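Local coordinates for DUF871 domain-containing protein (Enterococcus faecalis, PDB 2P0O) that is of unknown function but is probably a 6-phospho-N-acetylmuramidase built on a TIM barrel, at residues D32-S37 against T53-I58. Sequence-based numbering, arbitrary orientation.
Sequences DGIFTS and TDLGAI
Between segment 32-37, mostly strand, and the helical turns at 53-58 the backbones approach most closely at Ile-34 and Leu-55, whose CA atoms lie 9.6 Å apart. Within 53-58, Leu-55 alone comes within 4.5 Å of 32-37, and both of its methyl branches take part. CD1 meets the end of Ile-34, with 4.1 Å between Leu-55 CD1 and Ile-34 CD1, while Leu-55 CD2 lies between Ile-34 CG2 and Thr-36 CG2, 4.3 Å from each. CB of Leu-55 points toward the strand, and CG anti to the backbone N (chi1 173°) then carries the two methyls to Ile-34 and Thr-36; Ile-34 reaches back and slides past the leucine in the opposite direction. Phe-35, between these two strand residues, points its CB away from the helix. Thr-36 meets the leucine through CG2, while its OG1 is hydrogen-bonded to Val-9 O. The 124 Å² buried in total marks a small, apolar contact. It belongs to the layer between barrel and outer helices of the TIM barrel: helix 48-62 follows strand 33-38 as the helical part of a beta-alpha-beta crossover, and Leu-55 also touches Ile-66 of the adjacent parallel strand 65-70 and Ile-23 of helix 17-28.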
loop_
_atom_site.group_PDB
_atom_site.type_symbol
_atom_site.label_atom_id
_atom_site.label_comp_id
_atom_site.label_asym_id
_atom_site.label_seq_id
_atom_site.Cartn_x
_atom_site.Cartn_y
_atom_site.Cartn_z
ATOM N N ASP A 32 -5.827 -4.656 8.361
ATOM C CA ASP A 32 -6.364 -5.789 9.122
ATOM C C ASP A 32 -5.434 -6.966 9.280
ATOM O O ASP A 32 -5.843 -8.006 9.827
ATOM C CB ASP A 32 -7.685 -6.324 8.524
ATOM C CG ASP A 32 -8.796 -5.306 8.554
ATOM O OD1 ASP A 32 -9.036 -4.706 9.625
ATOM O OD2 ASP A 32 -9.424 -5.107 7.480
ATOM N N GLY A 33 -4.203 -6.818 8.796
ATOM C CA GLY A 33 -3.257 -7.916 8.770
ATOM C C GLY A 33 -1.846 -7.553 9.169
ATOM O O GLY A 33 -1.387 -6.408 8.976
ATOM N N ILE A 34 -1.159 -8.561 9.719
ATOM C CA ILE A 34 0.236 -8.491 10.063
ATOM C C ILE A 34 0.989 -9.637 9.388
ATOM O O ILE A 34 0.511 -10.786 9.352
ATOM C CB ILE A 34 0.462 -8.575 11.593
ATOM C CG1 ILE A 34 -0.203 -7.388 12.300
ATOM C CG2 ILE A 34 1.973 -8.673 11.906
ATOM C CD1 ILE A 34 -0.492 -7.625 13.785
ATOM N N PHE A 35 2.156 -9.296 8.845
ATOM C CA PHE A 35 3.149 -10.263 8.375
ATOM C C PHE A 35 4.390 -10.136 9.258
ATOM O O PHE A 35 4.821 -9.026 9.599
ATOM C CB PHE A 35 3.514 -10.014 6.901
ATOM C CG PHE A 35 4.606 -10.913 6.364
ATOM C CD1 PHE A 35 4.289 -12.140 5.761
ATOM C CD2 PHE A 35 5.956 -10.514 6.414
ATOM C CE1 PHE A 35 5.291 -12.986 5.233
ATOM C CE2 PHE A 35 6.977 -11.347 5.889
ATOM C CZ PHE A 35 6.651 -12.583 5.280
ATOM N N THR A 36 4.958 -11.277 9.629
ATOM C CA THR A 36 6.207 -11.295 10.365
ATOM C C THR A 36 7.067 -12.478 9.931
ATOM O O THR A 36 6.558 -13.585 9.698
ATOM C CB THR A 36 5.979 -11.267 11.906
ATOM O OG1 THR A 36 7.234 -11.079 12.578
ATOM C CG2 THR A 36 5.309 -12.555 12.418
ATOM N N SER A 37 8.367 -12.231 9.813
ATOM C CA SER A 37 9.317 -13.261 9.402
ATOM C C SER A 37 10.298 -13.541 10.528
ATOM O O SER A 37 11.018 -12.655 10.974
ATOM C CB SER A 37 10.051 -12.853 8.108
ATOM O OG SER A 37 10.969 -13.860 7.684
ATOM N N THR A 53 3.939 -14.538 21.646
ATOM C CA THR A 53 2.819 -14.533 22.553
ATOM C C THR A 53 2.345 -13.099 22.794
ATOM O O THR A 53 1.144 -12.858 22.884
ATOM C CB THR A 53 3.108 -15.296 23.907
ATOM O OG1 THR A 53 3.637 -16.615 23.584
ATOM C CG2 THR A 53 1.804 -15.430 24.753
ATOM N N ASP A 54 3.276 -12.141 22.907
ATOM C CA ASP A 54 2.917 -10.658 23.060
ATOM C C ASP A 54 2.225 -10.118 21.792
ATOM O O ASP A 54 1.243 -9.353 21.887
ATOM C CB ASP A 54 4.158 -9.791 23.311
ATOM C CG ASP A 54 4.889 -10.146 24.589
ATOM O OD1 ASP A 54 4.227 -10.435 25.644
ATOM O OD2 ASP A 54 6.156 -10.125 24.537
ATOM N N LEU A 55 2.736 -10.498 20.622
ATOM C CA LEU A 55 2.185 -9.966 19.358
ATOM C C LEU A 55 0.770 -10.510 19.061
ATOM O O LEU A 55 -0.146 -9.748 18.715
ATOM C CB LEU A 55 3.137 -10.212 18.157
ATOM C CG LEU A 55 2.571 -9.829 16.766
ATOM C CD1 LEU A 55 2.304 -8.347 16.686
ATOM C CD2 LEU A 55 3.442 -10.271 15.576
ATOM N N GLY A 56 0.606 -11.839 19.193
ATOM C CA GLY A 56 -0.711 -12.479 19.085
ATOM C C GLY A 56 -1.749 -11.838 19.987
ATOM O O GLY A 56 -2.935 -11.731 19.601
ATOM N N ALA A 57 -1.307 -11.385 21.171
ATOM C CA ALA A 57 -2.214 -10.731 22.113
ATOM C C ALA A 57 -2.686 -9.405 21.535
ATOM O O ALA A 57 -3.885 -9.107 21.521
ATOM C CB ALA A 57 -1.558 -10.540 23.483
ATOM N N ILE A 58 -1.740 -8.627 21.020
ATOM C CA ILE A 58 -2.080 -7.386 20.343
ATOM C C ILE A 58 -3.055 -7.661 19.177
ATOM O O ILE A 58 -4.105 -7.030 19.085
ATOM C CB ILE A 58 -0.811 -6.637 19.878
ATOM C CG1 ILE A 58 0.145 -6.461 21.057
ATOM C CG2 ILE A 58 -1.164 -5.269 19.302
ATOM C CD1 ILE A 58 1.573 -6.191 20.621
#